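Probable glutathione S-transferase (Bordetella bronchiseptica RB50, PDB 3H1N) probably catalyses the conjugation of glutathione to electrophilic substrates. Local coordinates at residues B[34-39]-B[185-190]; B[41-46]-B[224-229]; B[172-177]-B[218-223]. All blocks are in the same frame, centred on the assembly; numbering follows the deposited sequence.

Contact 1 of 3, residues B[34-39]-B[185-190]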
ATOM      1  N   GLY B  34      12.568   5.632  -1.962  1.00 11.27           N
ATOM      2  CA  GLY B  34      13.288   5.410  -3.209  1.00 11.07           C
ATOM      3  C   GLY B  34      14.269   4.257  -3.097  1.00 11.50           C
ATOM      4  O   GLY B  34      14.536   3.574  -4.081  1.00 11.33           O
ATOM      5  N   GLU B  35      14.779   4.030  -1.887  1.00 10.69           N
ATOM      6  CA  GLU B  35      15.738   2.963  -1.636  1.00 11.03           C
ATOM      7  C   GLU B  35      15.235   1.574  -2.016  1.00 10.60           C
ATOM      8  O   GLU B  35      16.022   0.754  -2.479  1.00  9.26           O
ATOM      9  CB  GLU B  35      16.221   2.987  -0.184  1.00 10.91           C
ATOM     10  CG  GLU B  35      17.519   2.224   0.062  1.00 12.52           C
ATOM     11  CD  GLU B  35      18.715   2.777  -0.716  1.00 12.05           C
ATOM     12  OE1 GLU B  35      18.674   3.926  -1.215  1.00 13.82           O
ATOM     13  OE2 GLU B  35      19.709   2.046  -0.831  1.00 14.69           O
ATOM     14  N   PHE B  36      13.939   1.308  -1.850  1.00 10.37           N
ATOM     15  CA  PHE B  36      13.396   0.003  -2.241  1.00 11.16           C
ATOM     16  C   PHE B  36      13.534  -0.212  -3.755  1.00 10.91           C
ATOM     17  O   PHE B  36      13.887  -1.305  -4.222  1.00 11.45           O
ATOM     18  CB  PHE B  36      11.942  -0.152  -1.795  1.00 11.29           C
ATOM     19  CG  PHE B  36      11.760  -0.167  -0.297  1.00 12.06           C
ATOM     20  CD1 PHE B  36      11.949  -1.345   0.435  1.00 10.76           C
ATOM     21  CD2 PHE B  36      11.383   0.994   0.382  1.00 13.03           C
ATOM     22  CE1 PHE B  36      11.766  -1.361   1.819  1.00 11.08           C
ATOM     23  CE2 PHE B  36      11.208   0.991   1.776  1.00 13.38           C
ATOM     24  CZ  PHE B  36      11.405  -0.189   2.494  1.00 11.36           C
ATOM     25  N   VAL B  37      13.313   0.850  -4.515  1.00 10.95           N
ATOM     26  CA  VAL B  37      13.430   0.787  -5.971  1.00 10.70           C
ATOM     27  C   VAL B  37      14.899   0.683  -6.387  1.00 10.64           C
ATOM     28  O   VAL B  37      15.258  -0.148  -7.242  1.00  9.92           O
ATOM     29  CB  VAL B  37      12.724   1.988  -6.648  1.00 10.74           C
ATOM     30  CG1 VAL B  37      12.893   1.934  -8.170  1.00 10.21           C
ATOM     31  CG2 VAL B  37      11.260   2.002  -6.281  1.00 12.54           C
ATOM     32  N   ARG B  38      15.738   1.499  -5.747  1.00  9.87           N
ATOM     33  CA  ARG B  38      17.160   1.592  -6.054  1.00 11.04           C
ATOM     34  C   ARG B  38      17.856   0.247  -5.823  1.00 10.32           C
ATOM     35  O   ARG B  38      18.699  -0.160  -6.628  1.00 10.21           O
ATOM     36  CB  ARG B  38      17.798   2.689  -5.180  1.00 11.28           C
ATOM     37  CG  ARG B  38      19.130   3.234  -5.648  1.00 14.17           C
ATOM     38  CD  ARG B  38      19.295   4.727  -5.291  1.00 14.45           C
ATOM     39  NE  ARG B  38      18.715   5.006  -3.990  1.00 15.75           N
ATOM     40  CZ  ARG B  38      17.807   5.946  -3.733  1.00 14.85           C
ATOM     41  NH1 ARG B  38      17.340   6.064  -2.501  1.00 12.67           N
ATOM     42  NH2 ARG B  38      17.407   6.790  -4.673  1.00 15.08           N
ATOM     43  N   LEU B  39      17.506  -0.447  -4.734  1.00  9.43           N
ATOM     44  CA  LEU B  39      18.077  -1.780  -4.477  1.00  9.66           C
ATOM     45  C   LEU B  39      17.763  -2.776  -5.599  1.00  8.70           C
ATOM     46  O   LEU B  39      18.628  -3.502  -6.051  1.00  8.11           O
ATOM     47  CB  LEU B  39      17.618  -2.338  -3.119  1.00  9.61           C
ATOM     48  CG  LEU B  39      18.273  -1.722  -1.878  1.00 10.13           C
ATOM     49  CD1 LEU B  39      17.482  -2.082  -0.635  1.00 11.70           C
ATOM     50  CD2 LEU B  39      19.733  -2.161  -1.736  1.00  9.19           C
ATOM     51  N   ASP B 185      12.433  -9.864  -1.250  1.00  9.23           N
ATOM     52  CA  ASP B 185      13.584 -10.244  -0.421  1.00  9.57           C
ATOM     53  C   ASP B 185      14.523  -9.062  -0.175  1.00  9.59           C
ATOM     54  O   ASP B 185      15.018  -8.879   0.953  1.00  9.03           O
ATOM     55  CB  ASP B 185      14.360 -11.429  -1.018  1.00 10.08           C
ATOM     56  CG  ASP B 185      13.509 -12.667  -1.167  1.00 10.51           C
ATOM     57  OD1 ASP B 185      13.282 -13.369  -0.163  1.00 10.70           O
ATOM     58  OD2 ASP B 185      13.080 -12.953  -2.304  1.00 11.10           O
ATOM     59  N   LEU B 186      14.777  -8.262  -1.221  1.00  9.00           N
ATOM     60  CA  LEU B 186      15.620  -7.064  -1.063  1.00  9.00           C
ATOM     61  C   LEU B 186      14.961  -6.036  -0.150  1.00  8.91           C
ATOM     62  O   LEU B 186      15.608  -5.436   0.709  1.00  9.28           O
ATOM     63  CB  LEU B 186      15.934  -6.422  -2.414  1.00  8.79           C
ATOM     64  CG  LEU B 186      16.553  -7.291  -3.503  1.00  8.67           C
ATOM     65  CD1 LEU B 186      16.861  -6.406  -4.709  1.00 10.16           C
ATOM     66  CD2 LEU B 186      17.829  -8.020  -3.014  1.00  8.83           C
ATOM     67  N   SER B 187      13.664  -5.850  -0.333  1.00  8.64           N
ATOM     68  CA  SER B 187      12.898  -4.932   0.497  1.00  8.94           C
ATOM     69  C   SER B 187      12.908  -5.373   1.961  1.00  8.78           C
ATOM     70  O   SER B 187      12.974  -4.536   2.871  1.00  9.09           O
ATOM     71  CB  SER B 187      11.464  -4.855  -0.030  1.00  8.58           C
ATOM     72  OG  SER B 187      11.457  -4.276  -1.335  1.00  9.79           O
ATOM     73  N   LEU B 188      12.851  -6.686   2.183  1.00  8.79           N
ATOM     74  CA  LEU B 188      12.786  -7.225   3.541  1.00  9.08           C
ATOM     75  C   LEU B 188      14.119  -6.974   4.237  1.00  9.11           C
ATOM     76  O   LEU B 188      14.167  -6.549   5.411  1.00  8.45           O
ATOM     77  CB  LEU B 188      12.421  -8.721   3.535  1.00  8.82           C
ATOM     78  CG  LEU B 188      12.239  -9.428   4.905  1.00  9.30           C
ATOM     79  CD1 LEU B 188      11.231  -8.692   5.822  1.00 10.93           C
ATOM     80  CD2 LEU B 188      11.829 -10.889   4.722  1.00  6.23           C
ATOM     81  N   TYR B 189      15.201  -7.196   3.502  1.00  9.55           N
ATOM     82  CA  TYR B 189      16.525  -6.853   4.009  1.00  9.90           C
ATOM     83  C   TYR B 189      16.557  -5.369   4.409  1.00 10.20           C
ATOM     84  O   TYR B 189      17.046  -5.016   5.497  1.00  9.80           O
ATOM     85  CB  TYR B 189      17.631  -7.189   2.979  1.00 10.08           C
ATOM     86  CG  TYR B 189      18.802  -6.227   3.013  1.00 11.71           C
ATOM     87  CD1 TYR B 189      19.916  -6.462   3.827  1.00 11.62           C
ATOM     88  CD2 TYR B 189      18.793  -5.074   2.227  1.00 13.39           C
ATOM     89  CE1 TYR B 189      20.958  -5.563   3.867  1.00 13.48           C
ATOM     90  CE2 TYR B 189      19.818  -4.174   2.273  1.00 13.50           C
ATOM     91  CZ  TYR B 189      20.894  -4.417   3.078  1.00 13.93           C
ATOM     92  OH  TYR B 189      21.910  -3.503   3.097  1.00 17.05           O
ATOM     93  N   HIS B 190      16.012  -4.504   3.547  1.00 10.24           N
ATOM     94  CA  HIS B 190      16.107  -3.075   3.803  1.00 10.37           C
ATOM     95  C   HIS B 190      15.289  -2.617   5.011  1.00 10.04           C
ATOM     96  O   HIS B 190      15.762  -1.794   5.801  1.00 10.22           O
ATOM     97  CB  HIS B 190      15.776  -2.214   2.570  1.00  9.46           C
ATOM     98  CG  HIS B 190      15.987  -0.747   2.810  1.00  9.76           C
ATOM     99  ND1 HIS B 190      17.238  -0.202   3.001  1.00  9.59           N
ATOM    100  CD2 HIS B 190      15.107   0.272   2.954  1.00  9.10           C
ATOM    101  CE1 HIS B 190      17.124   1.097   3.222  1.00  9.09           C
ATOM    102  NE2 HIS B 190      15.837   1.411   3.191  1.00 10.79           N
TER
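H190 of helix 183-198 packs against helix 34-43, and the atoms along its side chain meet L39, F36 and E35 in turn. Its CB packs against L39 CD1 at 3.6 Å. With CG anti to the backbone N (chi1 -175°) the imidazole is carried toward the facing helix, and CG still lies near the same leucine methyl. The CD2 edge of the imidazole points at the face of F36, CD2 lying 3.8 Å from F36 CZ; the two planes stand at 89°, a T-shaped pair. On the imidazole face E35 makes a CH-pi contact, its CG 3.7 Å from the ring centroid; CE1, at the far end of the ring, is 3.4 Å from E35 CG, ND1 also lies near this carbon, and E35 CB sits close to H190 NE2. The pair of helices is part of the domain interface of the glutathione S-transferase fold: helix 34-43 belongs to the N-terminal thioredoxin-like domain and helix 183-198 to the all-helical C-terminal one, and the axes of the two segments approach to 9.4 Å, their N-to-C directions 133° apart. S187 meets the F36 ring at its edge, OG 3.5 Å from CD1, and the hydroxyl makes its hydrogen bonds with Q115 and Y183. The carboxylate of E35 makes its bonds elsewhere: R38 grips OE1 side-on through NE and NH1, the NH1 bond measuring 2.8 Å, and OE2 bonds to Y229.

Contact 2 of 3, residues B[41-46]-B[224-229]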
ATOM      1  N   LEU B  41      16.938  -2.123  -8.809  1.00  7.25           N
ATOM      2  CA  LEU B  41      17.565  -1.724 -10.074  1.00  7.53           C
ATOM      3  C   LEU B  41      19.042  -2.052 -10.016  1.00  8.06           C
ATOM      4  O   LEU B  41      19.622  -2.545 -10.994  1.00  8.24           O
ATOM      5  CB  LEU B  41      17.395  -0.224 -10.342  1.00  7.72           C
ATOM      6  CG  LEU B  41      15.972   0.293 -10.566  1.00  8.37           C
ATOM      7  CD1 LEU B  41      15.945   1.829 -10.439  1.00  8.35           C
ATOM      8  CD2 LEU B  41      15.447  -0.190 -11.930  1.00  5.48           C
ATOM      9  N   GLU B  42      19.640  -1.791  -8.857  1.00  7.92           N
ATOM     10  CA  GLU B  42      21.071  -2.067  -8.661  1.00  8.65           C
ATOM     11  C   GLU B  42      21.385  -3.570  -8.708  1.00  8.50           C
ATOM     12  O   GLU B  42      22.277  -4.008  -9.453  1.00  8.53           O
ATOM     13  CB  GLU B  42      21.557  -1.438  -7.347  1.00  8.91           C
ATOM     14  CG  GLU B  42      21.606   0.112  -7.342  1.00  9.76           C
ATOM     15  CD  GLU B  42      22.884   0.709  -7.944  1.00  9.76           C
ATOM     16  OE1 GLU B  42      22.940   1.946  -8.133  1.00  9.40           O
ATOM     17  OE2 GLU B  42      23.827  -0.039  -8.232  1.00 10.43           O
ATOM     18  N   ALA B  43      20.665  -4.357  -7.913  1.00  8.92           N
ATOM     19  CA  ALA B  43      20.889  -5.805  -7.840  1.00  9.66           C
ATOM     20  C   ALA B  43      20.501  -6.514  -9.143  1.00 10.33           C
ATOM     21  O   ALA B  43      21.181  -7.443  -9.568  1.00 10.82           O
ATOM     22  CB  ALA B  43      20.159  -6.412  -6.646  1.00  9.88           C
ATOM     23  N   GLY B  44      19.440  -6.038  -9.789  1.00 10.80           N
ATOM     24  CA  GLY B  44      19.020  -6.576 -11.082  1.00 11.28           C
ATOM     25  C   GLY B  44      19.839  -6.087 -12.271  1.00 11.36           C
ATOM     26  O   GLY B  44      19.616  -6.532 -13.393  1.00 12.09           O
ATOM     27  N   LYS B  45      20.787  -5.185 -12.020  1.00 11.37           N
ATOM     28  CA  LYS B  45      21.625  -4.557 -13.065  1.00 11.20           C
ATOM     29  C   LYS B  45      20.799  -3.929 -14.191  1.00 10.84           C
ATOM     30  O   LYS B  45      21.057  -4.135 -15.378  1.00 10.58           O
ATOM     31  CB  LYS B  45      22.664  -5.540 -13.614  1.00 11.65           C
ATOM     32  CG  LYS B  45      23.675  -5.992 -12.577  1.00 13.53           C
ATOM     33  CD  LYS B  45      24.662  -6.956 -13.200  1.00 17.72           C
ATOM     34  CE  LYS B  45      24.357  -8.395 -12.816  1.00 20.60           C
ATOM     35  NZ  LYS B  45      25.149  -8.814 -11.618  1.00 21.54           N
ATOM     36  N   ILE B  46      19.780  -3.182 -13.798  1.00 10.32           N
ATOM     37  CA  ILE B  46      18.931  -2.468 -14.737  1.00  9.94           C
ATOM     38  C   ILE B  46      19.405  -1.014 -14.766  1.00 10.02           C
ATOM     39  O   ILE B  46      19.349  -0.340 -13.744  1.00  9.98           O
ATOM     40  CB  ILE B  46      17.461  -2.526 -14.282  1.00 10.08           C
ATOM     41  CG1 ILE B  46      17.006  -3.986 -14.149  1.00  8.85           C
ATOM     42  CG2 ILE B  46      16.567  -1.723 -15.231  1.00  9.68           C
ATOM     43  CD1 ILE B  46      15.763  -4.161 -13.273  1.00 11.44           C
ATOM     44  N   PRO B 224      26.653 -10.822  -4.261  1.00 11.41           N
ATOM     45  CA  PRO B 224      27.696 -10.202  -5.096  1.00 11.52           C
ATOM     46  C   PRO B 224      27.133  -9.064  -5.963  1.00 11.68           C
ATOM     47  O   PRO B 224      27.818  -8.073  -6.194  1.00 11.44           O
ATOM     48  CB  PRO B 224      28.179 -11.363  -5.966  1.00 11.82           C
ATOM     49  CG  PRO B 224      27.938 -12.569  -5.132  1.00 12.03           C
ATOM     50  CD  PRO B 224      26.635 -12.290  -4.429  1.00 11.34           C
ATOM     51  N   GLU B 225      25.885  -9.194  -6.402  1.00 11.78           N
ATOM     52  CA  GLU B 225      25.252  -8.147  -7.199  1.00 12.11           C
ATOM     53  C   GLU B 225      24.919  -6.863  -6.426  1.00 12.36           C
ATOM     54  O   GLU B 225      24.630  -5.834  -7.043  1.00 12.14           O
ATOM     55  CB  GLU B 225      24.027  -8.668  -7.974  1.00 12.45           C
ATOM     56  CG  GLU B 225      22.947  -9.363  -7.151  1.00 12.85           C
ATOM     57  CD  GLU B 225      23.199 -10.859  -7.025  1.00 14.38           C
ATOM     58  OE1 GLU B 225      22.346 -11.655  -7.462  1.00 16.67           O
ATOM     59  OE2 GLU B 225      24.257 -11.234  -6.498  1.00 12.52           O
ATOM     60  N   LEU B 226      24.955  -6.913  -5.088  1.00 12.27           N
ATOM     61  CA  LEU B 226      24.792  -5.694  -4.291  1.00 12.64           C
ATOM     62  C   LEU B 226      26.092  -5.156  -3.710  1.00 13.08           C
ATOM     63  O   LEU B 226      26.106  -4.053  -3.164  1.00 13.31           O
ATOM     64  CB  LEU B 226      23.722  -5.850  -3.195  1.00 11.71           C
ATOM     65  CG  LEU B 226      22.273  -5.650  -3.648  1.00 12.11           C
ATOM     66  CD1 LEU B 226      21.343  -5.984  -2.491  1.00 10.81           C
ATOM     67  CD2 LEU B 226      22.019  -4.225  -4.177  1.00  7.61           C
ATOM     68  N   ARG B 227      27.182  -5.920  -3.828  1.00 13.47           N
ATOM     69  CA  ARG B 227      28.449  -5.558  -3.192  1.00 14.53           C
ATOM     70  C   ARG B 227      28.908  -4.139  -3.541  1.00 14.57           C
ATOM     71  O   ARG B 227      29.205  -3.339  -2.647  1.00 14.75           O
ATOM     72  CB  ARG B 227      29.541  -6.586  -3.553  1.00 14.32           C
ATOM     73  CG  ARG B 227      30.829  -6.533  -2.705  1.00 17.63           C
ATOM     74  CD  ARG B 227      30.632  -7.099  -1.290  1.00 21.46           C
ATOM     75  NE  ARG B 227      29.948  -8.399  -1.272  1.00 23.26           N
ATOM     76  CZ  ARG B 227      30.554  -9.584  -1.320  1.00 23.90           C
ATOM     77  NH1 ARG B 227      29.819 -10.690  -1.297  1.00 23.66           N
ATOM     78  NH2 ARG B 227      31.889  -9.672  -1.390  1.00 24.13           N
ATOM     79  N   GLY B 228      28.971  -3.846  -4.841  1.00 14.45           N
ATOM     80  CA  GLY B 228      29.411  -2.548  -5.334  1.00 14.42           C
ATOM     81  C   GLY B 228      28.547  -1.421  -4.804  1.00 14.32           C
ATOM     82  O   GLY B 228      29.077  -0.450  -4.251  1.00 14.20           O
ATOM     83  N   TYR B 229      27.225  -1.569  -4.959  1.00 13.69           N
ATOM     84  CA  TYR B 229      26.247  -0.553  -4.524  1.00 13.93           C
ATOM     85  C   TYR B 229      26.311  -0.209  -3.027  1.00 14.46           C
ATOM     86  O   TYR B 229      26.314   0.967  -2.649  1.00 14.32           O
ATOM     87  CB  TYR B 229      24.802  -0.932  -4.913  1.00 12.81           C
ATOM     88  CG  TYR B 229      23.807   0.045  -4.334  1.00 12.34           C
ATOM     89  CD1 TYR B 229      22.926  -0.340  -3.321  1.00 13.18           C
ATOM     90  CD2 TYR B 229      23.790   1.381  -4.755  1.00 10.88           C
ATOM     91  CE1 TYR B 229      22.003   0.582  -2.768  1.00 12.67           C
ATOM     92  CE2 TYR B 229      22.884   2.302  -4.207  1.00 12.00           C
ATOM     93  CZ  TYR B 229      22.011   1.903  -3.220  1.00 12.32           C
ATOM     94  OH  TYR B 229      21.149   2.838  -2.690  1.00 14.49           O
TER
HETATM   95  O   HOH W   1      24.732  -5.837  -9.679  1.00 26.95           O
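A43 and E225 mark the closest passage of the two backbones, their CA atoms 5.0 Å apart, where the last turn of helix 34-43 meets the first turn of the weakly bonded helix 224-230. The first helix ends in a Schellman motif: K45 takes a positive phi of 53° and the chain bonds back into the final turn, I46 N to L41 O and K45 N to E42 O. One water spans the gap between the backbones, donating to E42 O and, at 2.6 Å, to E225 O, so two carbonyls that could not bond each other are linked. On the first helix the residue at this passage is an alanine. The methyl CB of A43 rests on L226 CG at 3.7 Å, and the carbonyl oxygen of A43 is met by E225 CB, 3.5 Å away. E225 turns its carboxylate elsewhere, with OE1 bonded to W181, and K45 NZ stays 3.8 Å from E225 CB without reaching the acid. E42 spreads over the ring of Y229. Its CG stands above one face, 3.9 Å from the centroid in a CH-pi contact, and the carboxylate continues across the rim with its plane only 22° from that of the ring, E42 CD being 3.4 Å from Y229 CD2. A bend at chi2 (-84°) lays the acid along the ring in this way. R234 and Y48 both hold OE1, fixing the carboxylate from beyond the two segments, while Y229 OH bonds to E35 about two turns further back on the first helix. Joining the end of the first helix of the thioredoxin-like domain to a late helix of the C-terminal domain, the arrangement belongs to the interdomain interface of the glutathione S-transferase fold.

Contact 3 of 3, residues B[172-177]-B[218-223]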
ATOM      1  N   GLY B 172      14.860 -23.300   0.521  1.00 14.33           N
ATOM      2  CA  GLY B 172      15.515 -22.424  -0.444  1.00 14.43           C
ATOM      3  C   GLY B 172      16.065 -21.115   0.086  1.00 14.66           C
ATOM      4  O   GLY B 172      16.821 -20.437  -0.619  1.00 14.63           O
ATOM      5  N   GLY B 173      15.658 -20.741   1.303  1.00 14.15           N
ATOM      6  CA  GLY B 173      16.195 -19.566   1.975  1.00 14.17           C
ATOM      7  C   GLY B 173      15.738 -18.214   1.436  1.00 14.32           C
ATOM      8  O   GLY B 173      16.397 -17.197   1.695  1.00 15.51           O
ATOM      9  N   TRP B 174      14.619 -18.195   0.706  1.00 13.05           N
ATOM     10  CA  TRP B 174      14.022 -16.957   0.201  1.00 12.01           C
ATOM     11  C   TRP B 174      12.514 -16.900   0.500  1.00 11.33           C
ATOM     12  O   TRP B 174      11.926 -17.855   1.017  1.00 10.26           O
ATOM     13  CB  TRP B 174      14.242 -16.799  -1.310  1.00 12.21           C
ATOM     14  CG  TRP B 174      15.675 -16.746  -1.772  1.00 12.92           C
ATOM     15  CD1 TRP B 174      16.323 -17.674  -2.538  1.00 15.53           C
ATOM     16  CD2 TRP B 174      16.632 -15.707  -1.506  1.00 12.99           C
ATOM     17  NE1 TRP B 174      17.628 -17.279  -2.767  1.00 14.85           N
ATOM     18  CE2 TRP B 174      17.843 -16.080  -2.139  1.00 14.21           C
ATOM     19  CE3 TRP B 174      16.587 -14.503  -0.787  1.00 12.31           C
ATOM     20  CZ2 TRP B 174      18.995 -15.285  -2.084  1.00 13.73           C
ATOM     21  CZ3 TRP B 174      17.741 -13.713  -0.724  1.00 13.66           C
ATOM     22  CH2 TRP B 174      18.928 -14.112  -1.369  1.00 12.86           C
ATOM     23  N   LEU B 175      11.896 -15.776   0.154  1.00 11.01           N
ATOM     24  CA  LEU B 175      10.468 -15.577   0.378  1.00 10.98           C
ATOM     25  C   LEU B 175       9.589 -16.364  -0.597  1.00 11.50           C
ATOM     26  O   LEU B 175       8.400 -16.594  -0.329  1.00 11.68           O
ATOM     27  CB  LEU B 175      10.125 -14.086   0.305  1.00 10.88           C
ATOM     28  CG  LEU B 175      10.537 -13.230   1.515  1.00  9.99           C
ATOM     29  CD1 LEU B 175      10.458 -11.733   1.150  1.00 10.06           C
ATOM     30  CD2 LEU B 175       9.683 -13.529   2.737  1.00  9.15           C
ATOM     31  N   THR B 176      10.162 -16.748  -1.735  1.00 12.36           N
ATOM     32  CA  THR B 176       9.407 -17.441  -2.794  1.00 13.67           C
ATOM     33  C   THR B 176      10.019 -18.797  -3.132  1.00 15.14           C
ATOM     34  O   THR B 176      11.098 -19.149  -2.640  1.00 14.37           O
ATOM     35  CB  THR B 176       9.318 -16.591  -4.095  1.00 13.56           C
ATOM     36  OG1 THR B 176      10.563 -16.654  -4.804  1.00 13.56           O
ATOM     37  CG2 THR B 176       9.001 -15.148  -3.762  1.00 13.09           C
ATOM     38  N   ASP B 177       9.335 -19.553  -3.986  1.00 16.82           N
ATOM     39  CA  ASP B 177       9.824 -20.868  -4.402  1.00 18.98           C
ATOM     40  C   ASP B 177      10.523 -20.792  -5.762  1.00 19.56           C
ATOM     41  O   ASP B 177      10.873 -21.819  -6.343  1.00 19.98           O
ATOM     42  CB  ASP B 177       8.669 -21.883  -4.426  1.00 19.47           C
ATOM     43  CG  ASP B 177       7.855 -21.875  -3.131  1.00 22.19           C
ATOM     44  OD1 ASP B 177       8.372 -22.334  -2.081  1.00 23.64           O
ATOM     45  OD2 ASP B 177       6.693 -21.398  -3.161  1.00 25.22           O
ATOM     46  N   ALA B 218      21.083 -11.251   6.283  1.00 11.68           N
ATOM     47  CA  ALA B 218      22.514 -11.454   6.073  1.00 12.15           C
ATOM     48  C   ALA B 218      22.816 -11.925   4.648  1.00 12.31           C
ATOM     49  O   ALA B 218      23.839 -11.562   4.081  1.00 12.60           O
ATOM     50  CB  ALA B 218      23.069 -12.435   7.084  1.00 12.37           C
ATOM     51  N   ARG B 219      21.921 -12.737   4.089  1.00 11.96           N
ATOM     52  CA  ARG B 219      22.108 -13.302   2.761  1.00 11.78           C
ATOM     53  C   ARG B 219      22.088 -12.185   1.706  1.00 11.25           C
ATOM     54  O   ARG B 219      22.952 -12.126   0.830  1.00 10.35           O
ATOM     55  CB  ARG B 219      21.019 -14.345   2.484  1.00 12.17           C
ATOM     56  CG  ARG B 219      21.341 -15.290   1.344  1.00 15.10           C
ATOM     57  CD  ARG B 219      20.259 -16.359   1.120  1.00 16.09           C
ATOM     58  NE  ARG B 219      20.649 -17.234   0.009  1.00 17.47           N
ATOM     59  CZ  ARG B 219      19.885 -18.186  -0.521  1.00 18.57           C
ATOM     60  NH1 ARG B 219      18.660 -18.398  -0.056  1.00 18.35           N
ATOM     61  NH2 ARG B 219      20.338 -18.911  -1.542  1.00 19.34           N
ATOM     62  N   VAL B 220      21.102 -11.295   1.806  1.00  9.84           N
ATOM     63  CA  VAL B 220      20.998 -10.173   0.879  1.00 10.42           C
ATOM     64  C   VAL B 220      22.178  -9.225   1.007  1.00 10.68           C
ATOM     65  O   VAL B 220      22.704  -8.736   0.003  1.00 10.99           O
ATOM     66  CB  VAL B 220      19.699  -9.379   1.088  1.00  9.96           C
ATOM     67  CG1 VAL B 220      19.669  -8.142   0.159  1.00 11.19           C
ATOM     68  CG2 VAL B 220      18.503 -10.265   0.827  1.00  9.75           C
ATOM     69  N   ALA B 221      22.572  -8.953   2.248  1.00 11.19           N
ATOM     70  CA  ALA B 221      23.708  -8.096   2.531  1.00 11.56           C
ATOM     71  C   ALA B 221      24.973  -8.584   1.825  1.00 11.78           C
ATOM     72  O   ALA B 221      25.810  -7.769   1.445  1.00 11.97           O
ATOM     73  CB  ALA B 221      23.945  -8.009   4.026  1.00 11.53           C
ATOM     74  N   GLU B 222      25.082  -9.904   1.634  1.00 12.05           N
ATOM     75  CA  GLU B 222      26.250 -10.545   1.007  1.00 12.42           C
ATOM     76  C   GLU B 222      26.156 -10.808  -0.507  1.00 11.45           C
ATOM     77  O   GLU B 222      27.096 -11.308  -1.100  1.00 10.65           O
ATOM     78  CB  GLU B 222      26.564 -11.881   1.704  1.00 13.63           C
ATOM     79  CG  GLU B 222      26.768 -11.789   3.206  1.00 16.29           C
ATOM     80  CD  GLU B 222      28.029 -11.037   3.574  1.00 22.98           C
ATOM     81  OE1 GLU B 222      29.089 -11.319   2.969  1.00 22.85           O
ATOM     82  OE2 GLU B 222      27.958 -10.156   4.462  1.00 26.68           O
ATOM     83  N   LEU B 223      25.024 -10.496  -1.132  1.00 10.67           N
ATOM     84  CA  LEU B 223      24.863 -10.753  -2.566  1.00 10.36           C
ATOM     85  C   LEU B 223      25.946 -10.064  -3.392  1.00 10.40           C
ATOM     86  O   LEU B 223      26.169  -8.860  -3.221  1.00 10.47           O
ATOM     87  CB  LEU B 223      23.479 -10.274  -3.025  1.00  9.77           C
ATOM     88  CG  LEU B 223      22.321 -11.173  -2.607  1.00 10.73           C
ATOM     89  CD1 LEU B 223      20.989 -10.488  -2.965  1.00  9.31           C
ATOM     90  CD2 LEU B 223      22.428 -12.554  -3.249  1.00  9.33           C
TER
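R219 NH1 is shared between two carbonyl oxygens of the 172-177 loop. The bond to G172 O is 2.8 Å long and fairly straight at 161°, received on a lone pair in the carbonyl plane; the second, to G173 O at 3.1 Å, is weak. Both oxygens lie at the edge of the guanidinium, which leaves its face to W174. That face lies on the indole in a cation-pi stack, centres 3.8 Å apart and planes at 16°, with NH1 above the NE1 side of the ring system. NE1 and NH1 are both donors, so their closeness reflects stacking. The R219 chain, extended from CG to NE, carries CD over the six-membered ring in a CH-pi contact, 3.8 Å from its centroid. Within the all-helical C-terminal domain of the glutathione S-transferase fold, this joins the loop between helices 142-167 and 183-198 to the end of helix 211-221. G172 and G173 both have positive phi, a conformation that glycine adopts readily. Along the indole's far edge V220 CG2 approaches CZ3 to 3.9 Å and L223 CD2 lies near CH2, while D185 of helix 183-198 also touches W174.

Overall arrangement
From the N terminus, helix 34-43 enters first, giving residues 34-39 to contact 1 and its C-terminal end to contact 2. The chain then passes through the rest of the thioredoxin-like domain and the long helices 105-127 and 142-167 before the loop 172-177 opens contact 3. Residues 185-190 close contact 1 over 145 intervening residues, 218-223 close contact 3 over 40, and 224-229 close contact 2 over 177. Contact 3 is thus nested inside contact 2, whereas contact 1 crosses both. Contacts 1 and 2 bind the two domains together; contact 3 ties the C-terminal domain to itself, and V220 packs against L186, Y189 and L226 to join all three.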